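Local coordinates for protein probable adenylyl-sulfate kinase (Aeropyrum pernix, PDB 2YVU) that probably phosphorylates adenosine 5'-phosphosulfate with ATP, giving 3'-phosphoadenylyl sulfate, the activated form of sulfate, at residues T28-Y42 with I170-K182. Residues are numbered along the deposited sequence; the frame is centred on the assembly and turned at random.
Sequences TIATRLADLLQKEGY and IEHNVSYLYSLVK
Ile170 lays its CG2 methyl over one face of the Arg32 guanidinium, 3.6 Å from NE, while Glu171 OE2 lies 3.0 Å from Arg32 NH2 in a salt bridge whose hydrogen bond is weak, the two planes being steeply turned. A long arginine suits the edge of the interface, since its aliphatic part packs as its end pairs. Compact, branched Val174 drops as a knob into the hole formed by Ile29, Arg32, Leu33 and Leu36. Helix 26-39, whose first turn completes the probable ATP-binding P-loop, and C-terminal helix 170-184 both pack on the parallel sheet of this P-loop kinase fold; their segments 28-39 and 170-182 cross at -56°, axes 9.6 Å apart. Apolar Leu177 and Val181 suit the buried side, touching strand 14-19; Leu177 CD1 fits against Leu33 CD2 (3.5 Å) and Ile29 CG2. Tyr178, CG anti to its backbone N (chi1 169°), offers an apolar ring with a polar end: CD2 is 3.6 Å from Leu36 CD1, and OH is modelled a doubtfully short 2.3 Å from Glu40 OE2. Val181 CG2 meets Leu33 CD2 tip to tip. Lys182 lays CG over the Tyr178 ring; beyond, its long chain turns twice (chi2 -71°), bringing NZ 2.6 Å from Glu40 OE1, a salt bridge, with a weak bond to Tyr42 OH.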
# COMPACT_ATOMS: atom_id res chain seq x y z
N THR A 28 4.18 7.65 18.96
CA THR A 28 3.27 8.45 19.79
C THR A 28 3.01 9.78 19.07
O THR A 28 1.86 10.25 18.98
CB THR A 28 3.90 8.82 21.13
OG1 THR A 28 4.54 7.68 21.70
CG2 THR A 28 2.83 9.33 22.08
N ILE A 29 4.08 10.40 18.57
CA ILE A 29 3.94 11.66 17.85
C ILE A 29 3.05 11.49 16.62
O ILE A 29 2.14 12.30 16.38
CB ILE A 29 5.33 12.21 17.39
CG1 ILE A 29 6.12 12.66 18.63
CG2 ILE A 29 5.15 13.35 16.36
CD1 ILE A 29 7.57 13.04 18.33
N ALA A 30 3.29 10.44 15.83
CA ALA A 30 2.48 10.19 14.63
C ALA A 30 0.98 10.08 14.95
O ALA A 30 0.14 10.69 14.30
CB ALA A 30 2.93 8.90 13.97
N THR A 31 0.65 9.31 15.97
CA THR A 31 -0.74 9.09 16.34
C THR A 31 -1.46 10.33 16.89
O THR A 31 -2.64 10.55 16.61
CB THR A 31 -0.83 7.94 17.37
OG1 THR A 31 -0.35 6.73 16.76
CG2 THR A 31 -2.27 7.73 17.81
N ARG A 32 -0.76 11.11 17.69
CA ARG A 32 -1.34 12.32 18.24
C ARG A 32 -1.52 13.33 17.12
O ARG A 32 -2.55 14.01 17.06
CB ARG A 32 -0.45 12.84 19.37
CG ARG A 32 -0.46 11.85 20.54
CD ARG A 32 0.55 12.12 21.63
NE ARG A 32 0.33 13.39 22.32
CZ ARG A 32 0.24 13.51 23.65
NH1 ARG A 32 0.35 12.44 24.43
NH2 ARG A 32 0.08 14.71 24.19
N LEU A 33 -0.55 13.40 16.21
CA LEU A 33 -0.72 14.32 15.10
C LEU A 33 -1.90 13.87 14.25
O LEU A 33 -2.73 14.67 13.83
CB LEU A 33 0.54 14.38 14.24
CG LEU A 33 0.34 15.20 12.95
CD1 LEU A 33 0.13 16.65 13.27
CD2 LEU A 33 1.56 15.04 12.03
N ALA A 34 -1.99 12.57 14.02
CA ALA A 34 -3.06 12.03 13.20
C ALA A 34 -4.42 12.33 13.83
O ALA A 34 -5.38 12.69 13.14
CB ALA A 34 -2.87 10.52 13.03
N ASP A 35 -4.51 12.18 15.15
CA ASP A 35 -5.78 12.46 15.83
C ASP A 35 -6.20 13.92 15.59
O ASP A 35 -7.37 14.19 15.31
CB ASP A 35 -5.63 12.20 17.33
CG ASP A 35 -6.97 12.13 18.04
OD1 ASP A 35 -7.84 11.37 17.56
OD2 ASP A 35 -7.16 12.83 19.06
N LEU A 36 -5.25 14.84 15.69
CA LEU A 36 -5.53 16.27 15.48
C LEU A 36 -6.10 16.60 14.10
O LEU A 36 -7.09 17.33 13.96
CB LEU A 36 -4.26 17.10 15.67
CG LEU A 36 -3.62 17.25 17.06
CD1 LEU A 36 -2.36 18.13 16.94
CD2 LEU A 36 -4.60 17.89 18.04
N LEU A 37 -5.46 16.07 13.06
CA LEU A 37 -5.89 16.33 11.70
C LEU A 37 -7.21 15.65 11.35
O LEU A 37 -8.02 16.22 10.64
CB LEU A 37 -4.80 15.86 10.73
CG LEU A 37 -3.47 16.58 10.93
CD1 LEU A 37 -2.37 15.79 10.24
CD2 LEU A 37 -3.57 18.02 10.37
N GLN A 38 -7.41 14.43 11.83
CA GLN A 38 -8.66 13.75 11.54
C GLN A 38 -9.79 14.54 12.18
O GLN A 38 -10.77 14.87 11.52
CB GLN A 38 -8.62 12.31 12.06
CG GLN A 38 -7.67 11.41 11.26
CD GLN A 38 -7.56 9.98 11.80
OE1 GLN A 38 -7.74 9.75 13.00
NE2 GLN A 38 -7.25 9.04 10.92
N LYS A 39 -9.64 14.89 13.46
CA LYS A 39 -10.68 15.67 14.12
C LYS A 39 -11.00 16.95 13.35
O LYS A 39 -12.09 17.49 13.46
CB LYS A 39 -10.28 15.98 15.57
CG LYS A 39 -10.45 14.77 16.49
CD LYS A 39 -9.88 15.04 17.88
CE LYS A 39 -10.14 13.88 18.84
NZ LYS A 39 -9.58 14.15 20.21
N GLU A 40 -10.05 17.44 12.56
CA GLU A 40 -10.28 18.63 11.76
C GLU A 40 -10.90 18.25 10.42
O GLU A 40 -11.19 19.11 9.59
CB GLU A 40 -8.98 19.40 11.51
CG GLU A 40 -8.42 20.06 12.75
CD GLU A 40 -7.24 20.97 12.46
OE1 GLU A 40 -7.04 21.35 11.29
OE2 GLU A 40 -6.52 21.32 13.42
N GLY A 41 -11.08 16.95 10.21
CA GLY A 41 -11.70 16.48 8.98
C GLY A 41 -10.83 16.07 7.80
O GLY A 41 -11.34 15.86 6.71
N TYR A 42 -9.52 15.97 7.99
CA TYR A 42 -8.66 15.58 6.88
C TYR A 42 -8.61 14.07 6.80
O TYR A 42 -8.81 13.38 7.79
CB TYR A 42 -7.23 16.09 7.10
CG TYR A 42 -7.04 17.58 6.94
CD1 TYR A 42 -6.96 18.16 5.68
CD2 TYR A 42 -6.87 18.40 8.05
CE1 TYR A 42 -6.71 19.52 5.53
CE2 TYR A 42 -6.63 19.77 7.91
CZ TYR A 42 -6.54 20.32 6.64
OH TYR A 42 -6.25 21.66 6.47
N ILE A 170 6.02 15.98 24.70
CA ILE A 170 5.34 15.47 23.52
C ILE A 170 4.34 16.51 23.01
O ILE A 170 4.17 16.63 21.81
CB ILE A 170 4.54 14.18 23.83
CG1 ILE A 170 5.44 13.15 24.50
CG2 ILE A 170 3.96 13.59 22.54
CD1 ILE A 170 6.59 12.69 23.64
N GLU A 171 3.70 17.24 23.93
CA GLU A 171 2.71 18.26 23.58
C GLU A 171 3.35 19.37 22.76
O GLU A 171 2.80 19.83 21.77
CB GLU A 171 2.09 18.89 24.84
CG GLU A 171 1.13 17.99 25.62
CD GLU A 171 1.84 16.93 26.44
OE1 GLU A 171 3.01 17.15 26.82
OE2 GLU A 171 1.23 15.88 26.72
N HIS A 172 4.51 19.81 23.21
CA HIS A 172 5.22 20.84 22.51
C HIS A 172 5.58 20.33 21.12
O HIS A 172 5.37 21.02 20.12
CB HIS A 172 6.49 21.22 23.28
CG HIS A 172 7.38 22.16 22.52
ND1 HIS A 172 8.21 21.74 21.51
CD2 HIS A 172 7.55 23.50 22.61
CE1 HIS A 172 8.85 22.78 21.00
NE2 HIS A 172 8.47 23.86 21.65
N ASN A 173 6.09 19.10 21.05
CA ASN A 173 6.50 18.57 19.75
C ASN A 173 5.39 18.27 18.77
O ASN A 173 5.53 18.53 17.56
CB ASN A 173 7.38 17.33 19.92
CG ASN A 173 8.76 17.68 20.40
OD1 ASN A 173 9.24 18.80 20.17
ND2 ASN A 173 9.44 16.73 21.05
N VAL A 174 4.29 17.71 19.25
CA VAL A 174 3.18 17.42 18.36
C VAL A 174 2.69 18.75 17.75
O VAL A 174 2.39 18.86 16.55
CB VAL A 174 2.00 16.77 19.11
CG1 VAL A 174 0.79 16.82 18.25
CG2 VAL A 174 2.33 15.29 19.45
N SER A 175 2.61 19.76 18.61
CA SER A 175 2.15 21.08 18.24
C SER A 175 3.10 21.73 17.24
O SER A 175 2.67 22.43 16.34
CB SER A 175 2.05 21.94 19.50
OG SER A 175 1.69 23.26 19.20
N TYR A 176 4.40 21.49 17.40
CA TYR A 176 5.39 22.07 16.51
C TYR A 176 5.29 21.43 15.13
O TYR A 176 5.39 22.12 14.12
CB TYR A 176 6.79 21.88 17.11
CG TYR A 176 7.94 22.65 16.47
CD1 TYR A 176 7.82 24.01 16.16
CD2 TYR A 176 9.17 22.03 16.25
CE1 TYR A 176 8.90 24.73 15.65
CE2 TYR A 176 10.27 22.74 15.74
CZ TYR A 176 10.12 24.09 15.44
OH TYR A 176 11.20 24.79 14.93
N LEU A 177 5.07 20.11 15.09
CA LEU A 177 4.95 19.36 13.82
C LEU A 177 3.66 19.74 13.12
O LEU A 177 3.61 19.86 11.90
CB LEU A 177 4.93 17.84 14.09
CG LEU A 177 5.58 16.82 13.12
CD1 LEU A 177 4.84 15.49 13.19
CD2 LEU A 177 5.61 17.33 11.71
N TYR A 178 2.61 19.90 13.91
CA TYR A 178 1.31 20.28 13.39
C TYR A 178 1.38 21.62 12.68
O TYR A 178 0.73 21.80 11.66
CB TYR A 178 0.29 20.33 14.55
CG TYR A 178 -1.04 20.96 14.18
CD1 TYR A 178 -1.18 22.35 14.10
CD2 TYR A 178 -2.17 20.17 13.93
CE1 TYR A 178 -2.39 22.93 13.78
CE2 TYR A 178 -3.40 20.75 13.61
CZ TYR A 178 -3.50 22.13 13.54
OH TYR A 178 -4.69 22.71 13.22
N SER A 179 2.16 22.56 13.20
CA SER A 179 2.27 23.88 12.56
C SER A 179 2.94 23.79 11.19
O SER A 179 2.52 24.48 10.25
CB SER A 179 3.06 24.85 13.44
OG SER A 179 2.35 25.15 14.63
N LEU A 180 3.96 22.94 11.07
CA LEU A 180 4.67 22.75 9.79
C LEU A 180 3.68 22.11 8.80
O LEU A 180 3.53 22.56 7.66
CB LEU A 180 5.89 21.82 9.97
CG LEU A 180 7.11 21.84 9.01
CD1 LEU A 180 7.63 20.40 8.77
CD2 LEU A 180 6.75 22.47 7.69
N VAL A 181 3.00 21.05 9.25
CA VAL A 181 2.04 20.36 8.38
C VAL A 181 0.97 21.33 7.88
O VAL A 181 0.69 21.40 6.68
CB VAL A 181 1.34 19.19 9.13
CG1 VAL A 181 0.11 18.75 8.36
CG2 VAL A 181 2.31 18.00 9.26
N LYS A 182 0.36 22.08 8.79
CA LYS A 182 -0.68 23.03 8.40
C LYS A 182 -0.13 24.12 7.49
O LYS A 182 -0.83 24.63 6.62
CB LYS A 182 -1.33 23.65 9.64
CG LYS A 182 -2.11 22.65 10.48
CD LYS A 182 -3.41 22.18 9.80
CE LYS A 182 -4.43 23.33 9.76
NZ LYS A 182 -5.83 22.87 9.52